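Local atomic coordinates of family 88 glycosyl hydrolase (PDB entry 5NOA), a protein that probably removes unsaturated uronic acid residues from oligosaccharides released by polysaccharide lyases during arabinogalactan breakdown in a human gut bacterium. Residues Asp198-Leu203 / Gly220-Trp225; Cys120-Ala125 / Val165-Thr170; Lys184-Leu189 / Arg250-Asp255. All coordinates share one frame; numbering follows the deposited sequence.

Interaction 1 of 3, residues Asp198-Leu203 / Gly220-Trp225; sequences DEEAGL and GKKDFW
Lys-222 sets its ammonium group against both oxygens of Asp-198, a carboxylate that at the same time fastens the turn carrying it. The lysine chain, extended beyond CG, meets the aspartate tip to tip. Its NZ lies 3.0 Å from Asp-198 OD2, on the syn side and 22° out of the carboxylate plane, and bonds weakly to OD1 of Asp-198 at 3.2 Å. With CG anti to its own backbone N (chi1 -177°), Asp-198 also brings OD1 within 2.9 Å of the N of Ala-201, an Asx motif in the hairpin turn between strands 197-198 and 203-204. Tyr-205 OH hydrogen-bonds to OD2, whereas Glu-200 OE1 makes a long salt bridge, 4.0 Å from Lys-222 NZ. Next to this network lies the ring of Phe-224. Leu-203 CB sits over the centre of one face, a CH-pi contact 3.6 Å from the ring centroid, and Asp-198 CB meets the ring edge, 3.8 Å from Phe-224 CZ. The ring also stacks with Tyr-205. Lys-222 NZ, Ala-201 N and Tyr-205 OH around one carboxylate would favour its ionised form, and the ion pair joins the hairpin turn to the loop leading into helix 226-242.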
ATOM      1  N   ASP A 198     -11.500  14.501   2.188  1.00  9.46           N
ATOM      2  CA  ASP A 198     -12.838  15.102   2.198  1.00  9.85           C
ATOM      3  C   ASP A 198     -13.442  14.793   3.557  1.00 10.94           C
ATOM      4  O   ASP A 198     -13.792  13.646   3.827  1.00 11.81           O
ATOM      5  CB  ASP A 198     -13.686  14.495   1.075  1.00 10.26           C
ATOM      6  CG  ASP A 198     -15.082  15.107   0.949  1.00 13.08           C
ATOM      7  OD1 ASP A 198     -15.789  15.194   1.920  1.00 19.44           O
ATOM      8  OD2 ASP A 198     -15.449  15.510  -0.154  1.00 18.06           O
ATOM      9  N   GLU A 199     -13.558  15.814   4.403  1.00 12.90           N
ATOM     10  CA  GLU A 199     -14.045  15.582   5.756  1.00 15.88           C
ATOM     11  C   GLU A 199     -15.485  15.065   5.806  1.00 17.03           C
ATOM     12  O   GLU A 199     -15.817  14.255   6.661  1.00 20.42           O
ATOM     13  CB  GLU A 199     -13.880  16.835   6.634  1.00 22.99           C
ATOM     14  CG  GLU A 199     -12.703  16.729   7.586  1.00 28.45           C
ATOM     15  CD  GLU A 199     -12.909  17.543   8.843  1.00 31.99           C
ATOM     16  OE1 GLU A 199     -13.088  18.767   8.691  1.00 37.12           O
ATOM     17  OE2 GLU A 199     -12.896  16.962   9.964  1.00 38.24           O
ATOM     18  N   GLU A 200     -16.324  15.502   4.874  1.00 14.71           N
ATOM     19  CA  GLU A 200     -17.717  15.040   4.868  1.00 15.46           C
ATOM     20  C   GLU A 200     -17.837  13.563   4.490  1.00 14.01           C
ATOM     21  O   GLU A 200     -18.560  12.792   5.116  1.00 17.45           O
ATOM     22  CB  GLU A 200     -18.553  15.924   3.972  1.00 17.77           C
ATOM     23  CG  GLU A 200     -20.044  15.607   3.953  1.00 23.21           C
ATOM     24  CD  GLU A 200     -20.865  16.655   3.219  1.00 33.16           C
ATOM     25  OE1 GLU A 200     -20.320  17.701   2.787  1.00 48.42           O
ATOM     26  OE2 GLU A 200     -22.085  16.438   3.088  1.00 45.78           O
ATOM     27  N   ALA A 201     -17.111  13.172   3.449  1.00 12.65           N
ATOM     28  CA  ALA A 201     -17.184  11.791   2.983  1.00 11.62           C
ATOM     29  C   ALA A 201     -16.306  10.841   3.771  1.00 11.26           C
ATOM     30  O   ALA A 201     -16.512   9.637   3.753  1.00 11.92           O
ATOM     31  CB  ALA A 201     -16.797  11.722   1.543  1.00 12.05           C
ATOM     32  N   GLY A 202     -15.257  11.376   4.382  1.00 10.55           N
ATOM     33  CA  GLY A 202     -14.300  10.532   5.087  1.00 10.71           C
ATOM     34  C   GLY A 202     -13.388   9.714   4.193  1.00  8.97           C
ATOM     35  O   GLY A 202     -12.899   8.684   4.604  1.00 10.93           O
ATOM     36  N   LEU A 203     -13.123  10.195   2.969  1.00  8.52           N
ATOM     37  CA  LEU A 203     -12.281   9.492   2.001  1.00  7.43           C
ATOM     38  C   LEU A 203     -11.327  10.500   1.373  1.00  7.89           C
ATOM     39  O   LEU A 203     -11.532  11.711   1.454  1.00  8.14           O
ATOM     40  CB  LEU A 203     -13.177   8.872   0.910  1.00  8.10           C
ATOM     41  CG  LEU A 203     -14.093   7.724   1.332  1.00  8.93           C
ATOM     42  CD1 LEU A 203     -14.978   7.316   0.187  1.00 10.30           C
ATOM     43  CD2 LEU A 203     -13.348   6.529   1.862  1.00  9.80           C
ATOM     44  N   GLY A 220     -22.742  11.865 -11.028  1.00 17.93           N
ATOM     45  CA  GLY A 220     -22.891  12.991 -10.127  1.00 16.65           C
ATOM     46  C   GLY A 220     -22.443  12.747  -8.693  1.00 15.98           C
ATOM     47  O   GLY A 220     -22.743  13.554  -7.838  1.00 18.88           O
ATOM     48  N   LYS A 221     -21.724  11.662  -8.429  1.00 14.21           N
ATOM     49  CA  LYS A 221     -21.246  11.348  -7.096  1.00 12.32           C
ATOM     50  C   LYS A 221     -19.866  11.952  -6.909  1.00 10.39           C
ATOM     51  O   LYS A 221     -19.167  12.293  -7.859  1.00 10.83           O
ATOM     52  CB  LYS A 221     -21.185   9.828  -6.837  1.00 14.11           C
ATOM     53  CG  LYS A 221     -22.475   9.028  -6.977  1.00 18.17           C
ATOM     54  CD  LYS A 221     -23.549   9.319  -5.938  1.00 19.90           C
ATOM     55  CE  LYS A 221     -24.650   8.252  -5.948  1.00 23.98           C
ATOM     56  NZ  LYS A 221     -25.882   8.701  -5.253  1.00 29.65           N
ATOM     57  N   LYS A 222     -19.436  12.037  -5.652  1.00  8.35           N
ATOM     58  CA  LYS A 222     -18.019  12.286  -5.397  1.00  7.68           C
ATOM     59  C   LYS A 222     -17.206  11.127  -5.956  1.00  7.86           C
ATOM     60  O   LYS A 222     -17.608   9.972  -5.759  1.00  9.32           O
ATOM     61  CB  LYS A 222     -17.757  12.495  -3.919  1.00  8.25           C
ATOM     62  CG  LYS A 222     -18.440  13.713  -3.338  1.00  8.68           C
ATOM     63  CD  LYS A 222     -18.120  13.919  -1.880  1.00 10.01           C
ATOM     64  CE  LYS A 222     -18.614  15.266  -1.381  1.00 11.78           C
ATOM     65  NZ  LYS A 222     -18.394  15.524   0.051  1.00 13.31           N
ATOM     66  N   ASP A 223     -16.068  11.415  -6.600  1.00  7.84           N
ATOM     67  CA  ASP A 223     -15.285  10.395  -7.257  1.00  8.19           C
ATOM     68  C   ASP A 223     -14.023  10.107  -6.454  1.00  8.23           C
ATOM     69  O   ASP A 223     -13.057  10.879  -6.500  1.00  9.17           O
ATOM     70  CB  ASP A 223     -14.924  10.858  -8.655  1.00  9.25           C
ATOM     71  CG  ASP A 223     -14.159   9.804  -9.445  1.00 12.16           C
ATOM     72  OD1 ASP A 223     -14.265   8.585  -9.157  1.00 12.53           O
ATOM     73  OD2 ASP A 223     -13.433  10.206 -10.401  1.00 17.68           O
ATOM     74  N   PHE A 224     -14.033   8.994  -5.730  1.00  7.14           N
ATOM     75  CA  PHE A 224     -12.897   8.536  -4.921  1.00  7.49           C
ATOM     76  C   PHE A 224     -12.372   7.257  -5.552  1.00  7.73           C
ATOM     77  O   PHE A 224     -13.092   6.281  -5.683  1.00  8.72           O
ATOM     78  CB  PHE A 224     -13.328   8.282  -3.483  1.00  7.93           C
ATOM     79  CG  PHE A 224     -13.784   9.517  -2.781  1.00  7.61           C
ATOM     80  CD1 PHE A 224     -12.870  10.477  -2.393  1.00  8.08           C
ATOM     81  CD2 PHE A 224     -15.134   9.734  -2.469  1.00  7.83           C
ATOM     82  CE1 PHE A 224     -13.253  11.624  -1.716  1.00  8.25           C
ATOM     83  CE2 PHE A 224     -15.512  10.891  -1.786  1.00  8.00           C
ATOM     84  CZ  PHE A 224     -14.590  11.820  -1.419  1.00  8.11           C
ATOM     85  N   TRP A 225     -11.095   7.239  -5.905  1.00  7.52           N
ATOM     86  CA  TRP A 225     -10.507   6.083  -6.578  1.00  7.27           C
ATOM     87  C   TRP A 225     -10.193   5.037  -5.524  1.00  7.12           C
ATOM     88  O   TRP A 225      -9.453   5.282  -4.561  1.00  7.71           O
ATOM     89  CB  TRP A 225      -9.233   6.518  -7.239  1.00  8.18           C
ATOM     90  CG  TRP A 225      -8.537   5.509  -8.063  1.00  9.10           C
ATOM     91  CD1 TRP A 225      -9.076   4.471  -8.749  1.00 10.33           C
ATOM     92  CD2 TRP A 225      -7.150   5.483  -8.351  1.00 11.75           C
ATOM     93  NE1 TRP A 225      -8.108   3.779  -9.422  1.00 10.40           N
ATOM     94  CE2 TRP A 225      -6.926   4.416  -9.249  1.00 13.50           C
ATOM     95  CE3 TRP A 225      -6.086   6.261  -7.965  1.00 19.45           C
ATOM     96  CZ2 TRP A 225      -5.668   4.054  -9.709  1.00 19.47           C
ATOM     97  CZ3 TRP A 225      -4.812   5.919  -8.442  1.00 27.81           C
ATOM     98  CH2 TRP A 225      -4.642   4.845  -9.319  1.00 24.95           C
TER

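Interaction 2 of 3, residues Cys120-Ala125 / Val165-Thr170; sequences CFQTYA and VMPVMT
Helices 120-130 and 160-176 meet here as neighbours running in the same general direction in the helical core, consistent with the inner layer of the (alpha/alpha)6 barrel of the six-hairpin glycosidases, and Gln-122 packs against Pro-167 and Val-168 at their junction. The short axes approach to 8.6 Å with 32° between their N-to-C directions, close enough that the CA atoms of Gln-122 and Val-168 are 5.3 Å apart. Pro-167 has no N-H to offer the turn before it, and the N of Val-168 makes just a weak bond, to Val-165 O, in place of one to that turn, so helix 160-176 is kinked. Gln-122 answers this break from the other helix: its NE2 donates to the carbonyl oxygens of Tyr-163 and Met-164, the two that lie four residues before Pro-167 and Val-168. An extended chain beyond CG (chi2 -174°) carries the amide alongside the proline ring, with OE1 of Gln-122 3.6 Å from Pro-167 CB and NE2 of Gln-122 3.7 Å from Pro-167 CD. A buried amide thereby satisfies backbone carbonyls in an otherwise apolar interface. Lys-238 of helix 226-242 touches both Gln-122 and Pro-167, and Met-144 of helix 135-149 packs on Phe-121. Val-168 fills the remainder, with CG2 3.7 Å from Gln-122 CG and 4.0 Å from Phe-121 CB, while its CG1 comes to the edge of the Phe-121 ring.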
ATOM      1  N   CYS A 120      10.925   1.749  -2.500  1.00  6.29           N
ATOM      2  CA  CYS A 120      11.979   0.731  -2.406  1.00  7.10           C
ATOM      3  C   CYS A 120      12.708   0.757  -1.051  1.00  7.30           C
ATOM      4  O   CYS A 120      13.152  -0.276  -0.581  1.00  7.81           O
ATOM      5  CB  CYS A 120      12.955   0.889  -3.571  1.00  7.76           C
ATOM      6  SG  CYS A 120      13.832   2.452  -3.655  1.00  9.20           S
ATOM      7  N   PHE A 121      12.837   1.941  -0.453  1.00  6.83           N
ATOM      8  CA  PHE A 121      13.498   2.063   0.828  1.00  6.99           C
ATOM      9  C   PHE A 121      12.821   1.251   1.916  1.00  7.02           C
ATOM     10  O   PHE A 121      13.490   0.876   2.886  1.00  7.98           O
ATOM     11  CB  PHE A 121      13.587   3.536   1.275  1.00  6.90           C
ATOM     12  CG  PHE A 121      14.267   4.502   0.312  1.00  7.97           C
ATOM     13  CD1 PHE A 121      15.165   4.081  -0.650  1.00  8.85           C
ATOM     14  CD2 PHE A 121      14.046   5.882   0.453  1.00  7.35           C
ATOM     15  CE1 PHE A 121      15.806   5.008  -1.477  1.00  9.60           C
ATOM     16  CE2 PHE A 121      14.677   6.789  -0.345  1.00  8.31           C
ATOM     17  CZ  PHE A 121      15.559   6.360  -1.318  1.00  9.49           C
ATOM     18  N   GLN A 122      11.507   1.001   1.787  1.00  7.00           N
ATOM     19  CA  GLN A 122      10.836   0.143   2.769  1.00  6.93           C
ATOM     20  C   GLN A 122      11.464  -1.242   2.813  1.00  7.23           C
ATOM     21  O   GLN A 122      11.698  -1.823   3.883  1.00  8.65           O
ATOM     22  CB  GLN A 122       9.353   0.003   2.474  1.00  6.94           C
ATOM     23  CG  GLN A 122       8.591   1.313   2.513  1.00  7.60           C
ATOM     24  CD  GLN A 122       7.094   1.127   2.362  1.00  8.34           C
ATOM     25  OE1 GLN A 122       6.533   0.130   2.860  1.00  9.10           O
ATOM     26  NE2 GLN A 122       6.418   2.086   1.735  1.00  8.61           N
ATOM     27  N   THR A 123      11.687  -1.796   1.627  1.00  7.13           N
ATOM     28  CA  THR A 123      12.300  -3.121   1.517  1.00  7.54           C
ATOM     29  C   THR A 123      13.766  -3.092   1.915  1.00  7.44           C
ATOM     30  O   THR A 123      14.236  -3.991   2.612  1.00  7.89           O
ATOM     31  CB  THR A 123      12.055  -3.701   0.119  1.00  8.80           C
ATOM     32  OG1 THR A 123      10.638  -3.921  -0.031  1.00 10.09           O
ATOM     33  CG2 THR A 123      12.750  -5.013  -0.069  1.00  8.89           C
ATOM     34  N   TYR A 124      14.475  -2.029   1.531  1.00  6.82           N
ATOM     35  CA  TYR A 124      15.871  -1.952   1.930  1.00  8.00           C
ATOM     36  C   TYR A 124      16.001  -1.925   3.450  1.00  8.25           C
ATOM     37  O   TYR A 124      16.887  -2.589   4.007  1.00  9.22           O
ATOM     38  CB  TYR A 124      16.561  -0.770   1.304  1.00  8.00           C
ATOM     39  CG  TYR A 124      16.519  -0.695  -0.199  1.00  7.64           C
ATOM     40  CD1 TYR A 124      16.247  -1.801  -0.999  1.00  8.74           C
ATOM     41  CD2 TYR A 124      16.706   0.512  -0.837  1.00  7.61           C
ATOM     42  CE1 TYR A 124      16.167  -1.688  -2.373  1.00  8.43           C
ATOM     43  CE2 TYR A 124      16.648   0.628  -2.207  1.00  7.46           C
ATOM     44  CZ  TYR A 124      16.396  -0.475  -2.992  1.00  7.66           C
ATOM     45  OH  TYR A 124      16.302  -0.424  -4.360  1.00  9.02           O
ATOM     46  N   ALA A 125      15.118  -1.173   4.116  1.00  7.99           N
ATOM     47  CA  ALA A 125      15.103  -1.108   5.577  1.00  8.37           C
ATOM     48  C   ALA A 125      14.759  -2.455   6.183  1.00  9.03           C
ATOM     49  O   ALA A 125      15.359  -2.865   7.189  1.00  9.81           O
ATOM     50  CB  ALA A 125      14.140  -0.046   6.040  1.00  9.30           C
ATOM     51  N   VAL A 165       5.618   6.344   1.056  1.00  6.37           N
ATOM     52  CA  VAL A 165       6.615   7.025   1.854  1.00  6.56           C
ATOM     53  C   VAL A 165       6.332   7.030   3.348  1.00  6.79           C
ATOM     54  O   VAL A 165       7.280   7.034   4.133  1.00  7.28           O
ATOM     55  CB  VAL A 165       6.952   8.449   1.359  1.00  7.19           C
ATOM     56  CG1 VAL A 165       8.294   8.898   1.891  1.00  7.82           C
ATOM     57  CG2 VAL A 165       6.975   8.508  -0.149  1.00  7.46           C
ATOM     58  N   MET A 166       5.082   7.018   3.802  1.00  7.00           N
ATOM     59  CA  MET A 166       4.887   7.070   5.254  1.00  7.06           C
ATOM     60  C   MET A 166       5.638   5.974   5.970  1.00  7.45           C
ATOM     61  O   MET A 166       6.276   6.255   6.972  1.00  8.12           O
ATOM     62  CB  MET A 166       3.426   7.050   5.651  1.00  8.35           C
ATOM     63  CG  MET A 166       2.637   8.270   5.231  1.00  9.63           C
ATOM     64  SD  MET A 166       1.012   8.409   5.981  1.00  9.79           S
ATOM     65  CE  MET A 166       0.287   6.843   5.548  1.00 11.24           C
ATOM     66  N   PRO A 167       5.587   4.715   5.492  1.00  7.13           N
ATOM     67  CA  PRO A 167       6.318   3.652   6.206  1.00  8.07           C
ATOM     68  C   PRO A 167       7.826   3.756   6.102  1.00  8.40           C
ATOM     69  O   PRO A 167       8.537   3.201   6.951  1.00  9.38           O
ATOM     70  CB  PRO A 167       5.782   2.354   5.582  1.00  8.57           C
ATOM     71  CG  PRO A 167       4.499   2.785   4.894  1.00  7.84           C
ATOM     72  CD  PRO A 167       4.798   4.156   4.390  1.00  7.23           C
ATOM     73  N   VAL A 168       8.347   4.497   5.127  1.00  7.42           N
ATOM     74  CA  VAL A 168       9.772   4.808   5.099  1.00  8.46           C
ATOM     75  C   VAL A 168      10.150   5.608   6.330  1.00  8.06           C
ATOM     76  O   VAL A 168      11.181   5.378   6.954  1.00  8.45           O
ATOM     77  CB  VAL A 168      10.157   5.589   3.825  1.00  9.20           C
ATOM     78  CG1 VAL A 168      11.630   6.040   3.871  1.00 10.42           C
ATOM     79  CG2 VAL A 168       9.955   4.738   2.582  1.00  8.80           C
ATOM     80  N   MET A 169       9.289   6.553   6.682  1.00  8.04           N
ATOM     81  CA  MET A 169       9.569   7.438   7.820  1.00  8.85           C
ATOM     82  C   MET A 169       9.622   6.669   9.120  1.00  8.63           C
ATOM     83  O   MET A 169      10.528   6.847   9.940  1.00  9.12           O
ATOM     84  CB  MET A 169       8.547   8.565   7.897  1.00  9.89           C
ATOM     85  CG  MET A 169       8.337   9.348   6.598  1.00 11.40           C
ATOM     86  SD  MET A 169       9.806  10.118   5.908  1.00 11.96           S
ATOM     87  CE  MET A 169       9.788  11.675   6.792  1.00 13.37           C
ATOM     88  N   THR A 170       8.649   5.776   9.315  1.00  8.09           N
ATOM     89  CA  THR A 170       8.611   4.998  10.549  1.00  8.60           C
ATOM     90  C   THR A 170       9.740   3.960  10.576  1.00  8.36           C
ATOM     91  O   THR A 170      10.340   3.730  11.639  1.00 10.02           O
ATOM     92  CB  THR A 170       7.237   4.357  10.756  1.00 10.00           C
ATOM     93  OG1 THR A 170       6.819   3.696   9.572  1.00 11.48           O
ATOM     94  CG2 THR A 170       6.178   5.372  11.109  1.00 13.06           C
TER

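Interaction 3 of 3, residues Lys184-Leu189 / Arg250-Asp255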
ATOM      1  N   LYS A 184       8.525  15.066  10.418  1.00  8.50           N
ATOM      2  CA  LYS A 184       8.254  15.234   8.992  1.00  9.09           C
ATOM      3  C   LYS A 184       7.173  14.303   8.470  1.00  8.35           C
ATOM      4  O   LYS A 184       6.439  14.698   7.561  1.00  9.30           O
ATOM      5  CB  LYS A 184       9.571  15.154   8.218  1.00  9.96           C
ATOM      6  CG  LYS A 184      10.471  16.368   8.477  1.00 10.28           C
ATOM      7  CD  LYS A 184      10.011  17.585   7.692  1.00 11.12           C
ATOM      8  CE  LYS A 184      10.852  18.815   7.981  1.00 12.41           C
ATOM      9  NZ  LYS A 184      10.427  19.955   7.135  1.00 13.69           N
ATOM     10  N   LEU A 185       7.057  13.098   9.031  1.00  8.17           N
ATOM     11  CA  LEU A 185       5.886  12.264   8.710  1.00  8.65           C
ATOM     12  C   LEU A 185       4.623  13.084   8.932  1.00  8.36           C
ATOM     13  O   LEU A 185       3.719  13.133   8.087  1.00  8.26           O
ATOM     14  CB  LEU A 185       5.904  11.029   9.622  1.00  9.04           C
ATOM     15  CG  LEU A 185       4.628  10.175   9.638  1.00  9.11           C
ATOM     16  CD1 LEU A 185       4.316   9.622   8.289  1.00  9.64           C
ATOM     17  CD2 LEU A 185       4.793   9.099  10.676  1.00  9.78           C
ATOM     18  N   HIS A 186       4.547  13.751  10.100  1.00  8.24           N
ATOM     19  CA  HIS A 186       3.350  14.531  10.399  1.00  8.50           C
ATOM     20  C   HIS A 186       3.180  15.714   9.447  1.00  8.00           C
ATOM     21  O   HIS A 186       2.076  15.954   8.946  1.00  9.07           O
ATOM     22  CB  HIS A 186       3.404  15.014  11.821  1.00  9.77           C
ATOM     23  CG  HIS A 186       2.182  15.728  12.224  1.00 11.37           C
ATOM     24  ND1 HIS A 186       2.117  17.094  12.275  1.00 14.51           N
ATOM     25  CD2 HIS A 186       0.940  15.276  12.517  1.00 12.99           C
ATOM     26  CE1 HIS A 186       0.897  17.463  12.622  1.00 16.59           C
ATOM     27  NE2 HIS A 186       0.157  16.376  12.763  1.00 15.41           N
ATOM     28  N   GLU A 187       4.265  16.452   9.204  1.00  8.05           N
ATOM     29  CA  GLU A 187       4.168  17.632   8.361  1.00  8.15           C
ATOM     30  C   GLU A 187       3.732  17.255   6.938  1.00  7.30           C
ATOM     31  O   GLU A 187       2.834  17.881   6.353  1.00  8.28           O
ATOM     32  CB  GLU A 187       5.508  18.345   8.334  1.00  9.75           C
ATOM     33  CG  GLU A 187       5.460  19.596   7.491  1.00 12.96           C
ATOM     34  CD  GLU A 187       6.708  20.414   7.521  1.00 16.37           C
ATOM     35  OE1 GLU A 187       7.721  20.001   8.098  1.00 16.68           O
ATOM     36  OE2 GLU A 187       6.634  21.506   6.896  1.00 22.55           O
ATOM     37  N   TYR A 188       4.331  16.211   6.394  1.00  7.07           N
ATOM     38  CA  TYR A 188       4.008  15.814   5.025  1.00  7.03           C
ATOM     39  C   TYR A 188       2.598  15.230   4.918  1.00  6.36           C
ATOM     40  O   TYR A 188       1.903  15.470   3.924  1.00  7.10           O
ATOM     41  CB  TYR A 188       5.060  14.860   4.455  1.00  7.10           C
ATOM     42  CG  TYR A 188       6.478  15.408   4.356  1.00  7.49           C
ATOM     43  CD1 TYR A 188       6.759  16.762   4.295  1.00  7.62           C
ATOM     44  CD2 TYR A 188       7.543  14.517   4.358  1.00  7.85           C
ATOM     45  CE1 TYR A 188       8.087  17.203   4.175  1.00  8.48           C
ATOM     46  CE2 TYR A 188       8.835  14.940   4.293  1.00  7.91           C
ATOM     47  CZ  TYR A 188       9.107  16.297   4.187  1.00  7.79           C
ATOM     48  OH  TYR A 188      10.421  16.677   4.095  1.00  8.72           O
ATOM     49  N   LEU A 189       2.168  14.457   5.908  1.00  7.03           N
ATOM     50  CA  LEU A 189       0.815  13.914   5.881  1.00  7.87           C
ATOM     51  C   LEU A 189      -0.203  15.020   6.097  1.00  7.18           C
ATOM     52  O   LEU A 189      -1.251  15.031   5.458  1.00  8.34           O
ATOM     53  CB  LEU A 189       0.659  12.852   6.936  1.00  8.04           C
ATOM     54  CG  LEU A 189      -0.755  12.284   7.104  1.00  9.32           C
ATOM     55  CD1 LEU A 189      -1.259  11.668   5.835  1.00  9.83           C
ATOM     56  CD2 LEU A 189      -0.789  11.265   8.211  1.00 10.25           C
ATOM     57  N   ARG A 250       0.479  10.432  17.350  1.00 10.64           N
ATOM     58  CA  ARG A 250      -0.117   9.111  17.113  1.00 10.53           C
ATOM     59  C   ARG A 250      -1.620   9.141  17.128  1.00  9.69           C
ATOM     60  O   ARG A 250      -2.247   8.487  16.300  1.00 10.34           O
ATOM     61  CB  ARG A 250       0.421   8.137  18.161  1.00 10.92           C
ATOM     62  CG  ARG A 250      -0.022   6.710  18.005  1.00 11.03           C
ATOM     63  CD  ARG A 250       0.821   5.828  18.908  1.00 11.99           C
ATOM     64  NE  ARG A 250       0.484   4.414  18.854  1.00 12.13           N
ATOM     65  CZ  ARG A 250      -0.405   3.814  19.635  1.00 12.38           C
ATOM     66  NH1 ARG A 250      -1.100   4.519  20.523  1.00 13.71           N
ATOM     67  NH2 ARG A 250      -0.609   2.506  19.488  1.00 14.68           N
ATOM     68  N   GLN A 251      -2.199   9.926  18.029  1.00 11.00           N
ATOM     69  CA  GLN A 251      -3.661   9.966  18.103  1.00 11.34           C
ATOM     70  C   GLN A 251      -4.305  10.546  16.849  1.00  9.67           C
ATOM     71  O   GLN A 251      -5.410  10.108  16.452  1.00 11.56           O
ATOM     72  CB  GLN A 251      -4.166  10.686  19.351  1.00 13.08           C
ATOM     73  CG  GLN A 251      -5.651  10.498  19.589  1.00 14.94           C
ATOM     74  CD  GLN A 251      -6.014   9.046  19.852  1.00 17.59           C
ATOM     75  OE1 GLN A 251      -5.390   8.385  20.670  1.00 26.27           O
ATOM     76  NE2 GLN A 251      -7.006   8.552  19.157  1.00 21.56           N
ATOM     77  N   GLU A 252      -3.628  11.504  16.210  1.00 10.72           N
ATOM     78  CA  GLU A 252      -4.139  12.025  14.940  1.00 12.11           C
ATOM     79  C   GLU A 252      -4.185  10.954  13.874  1.00 10.78           C
ATOM     80  O   GLU A 252      -5.152  10.866  13.098  1.00 11.38           O
ATOM     81  CB  GLU A 252      -3.309  13.192  14.439  1.00 12.93           C
ATOM     82  CG  GLU A 252      -3.346  14.418  15.335  1.00 15.06           C
ATOM     83  CD  GLU A 252      -2.434  15.535  14.865  1.00 17.86           C
ATOM     84  OE1 GLU A 252      -2.370  15.781  13.652  1.00 18.83           O
ATOM     85  OE2 GLU A 252      -1.795  16.156  15.724  1.00 26.59           O
ATOM     86  N   TYR A 253      -3.145  10.119  13.823  1.00 10.45           N
ATOM     87  CA  TYR A 253      -3.115   9.037  12.843  1.00  9.12           C
ATOM     88  C   TYR A 253      -4.173   8.006  13.119  1.00  8.47           C
ATOM     89  O   TYR A 253      -4.846   7.528  12.200  1.00  9.35           O
ATOM     90  CB  TYR A 253      -1.757   8.354  12.780  1.00  9.57           C
ATOM     91  CG  TYR A 253      -0.595   9.290  12.610  1.00  9.41           C
ATOM     92  CD1 TYR A 253      -0.673  10.455  11.842  1.00 12.56           C
ATOM     93  CD2 TYR A 253       0.567   9.066  13.263  1.00  9.71           C
ATOM     94  CE1 TYR A 253       0.414  11.313  11.729  1.00 12.47           C
ATOM     95  CE2 TYR A 253       1.665   9.892  13.146  1.00 10.83           C
ATOM     96  CZ  TYR A 253       1.582  11.019  12.358  1.00  9.97           C
ATOM     97  OH  TYR A 253       2.665  11.850  12.214  1.00 11.48           O
ATOM     98  N   ILE A 254      -4.360   7.661  14.403  1.00  8.22           N
ATOM     99  CA  ILE A 254      -5.388   6.713  14.777  1.00  8.47           C
ATOM    100  C   ILE A 254      -6.749   7.253  14.392  1.00  8.54           C
ATOM    101  O   ILE A 254      -7.591   6.515  13.829  1.00  9.26           O
ATOM    102  CB  ILE A 254      -5.331   6.409  16.292  1.00  9.36           C
ATOM    103  CG1 ILE A 254      -4.012   5.675  16.640  1.00  9.55           C
ATOM    104  CG2 ILE A 254      -6.574   5.664  16.752  1.00  9.90           C
ATOM    105  CD1 ILE A 254      -3.751   5.541  18.110  1.00 10.11           C
ATOM    106  N   ASP A 255      -6.974   8.524  14.707  1.00  9.20           N
ATOM    107  CA  ASP A 255      -8.275   9.136  14.432  1.00  9.95           C
ATOM    108  C   ASP A 255      -8.595   9.097  12.939  1.00  9.25           C
ATOM    109  O   ASP A 255      -9.710   8.773  12.540  1.00  9.75           O
ATOM    110  CB  ASP A 255      -8.348  10.579  14.953  1.00 12.40           C
ATOM    111  CG  ASP A 255      -8.484  10.682  16.478  1.00 15.29           C
ATOM    112  OD1 ASP A 255      -8.677   9.649  17.140  1.00 19.15           O
ATOM    113  OD2 ASP A 255      -8.352  11.817  17.000  1.00 21.69           O
TER
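Between helices 180-196 and 250-266 lies a side-by-side helix contact, apolar on its inner side and polar at its surface, in which Tyr-253 reaches across to Leu-185, His-186 and Leu-189 while Glu-252 bonds to His-186. The short axes are 11.5 Å apart, with 42° between their N-to-C directions, so long side chains have to span the gap. His-186 does so with CG anti to its backbone N (chi1 -176°), which turns NE2 toward Glu-252. NE2 of His-186 donates to OE1 of Glu-252 over 2.7 Å at an N-H...O angle of 160°. The acceptor lies in the imidazole plane, the donor stands above the carboxylate plane, and the two flat groups are almost perpendicular. Tyr-249 stacks on the histidine ring. The contact centre lies about 17 Å from the centre of the chain, consistent with the outer layer of an (alpha/alpha)6 barrel. Leu-185 rests on Met-166 and Met-169 of helix 160-176, and Tyr-253 on Val-239 and Leu-240 of helix 226-242. The phenol tip of Tyr-253 is set against the turn of helix 180-196, with OH 3.3 Å from His-186 CB and 3.6 Å from Leu-185 CG. Farther back along the same ring, Tyr-253 CE1 meets Leu-189 CD2 at 3.7 Å.

In the fold
Interaction 2 closes first along the chain; interaction 3 then opens on helix 180-196 and closes on helix 250-266, with both segments of interaction 1 lying between its two. Interactions 2 and 3 have centres 16 Å apart and touch directly, because the consecutive helices 160-176 and 180-196 pack together: Met-166 SD is 4.0 Å from Leu-189 CD1. They thus link core helices to the surrounding ones in a continuous helical body. Interaction 1 lies apart, its centre 21 Å from that of interaction 3 and 28 Å from that of interaction 2, across the chain's centre. It joins the hairpin to the loop that leads into helix 226-242, and Leu-203 packs on helix 250-266.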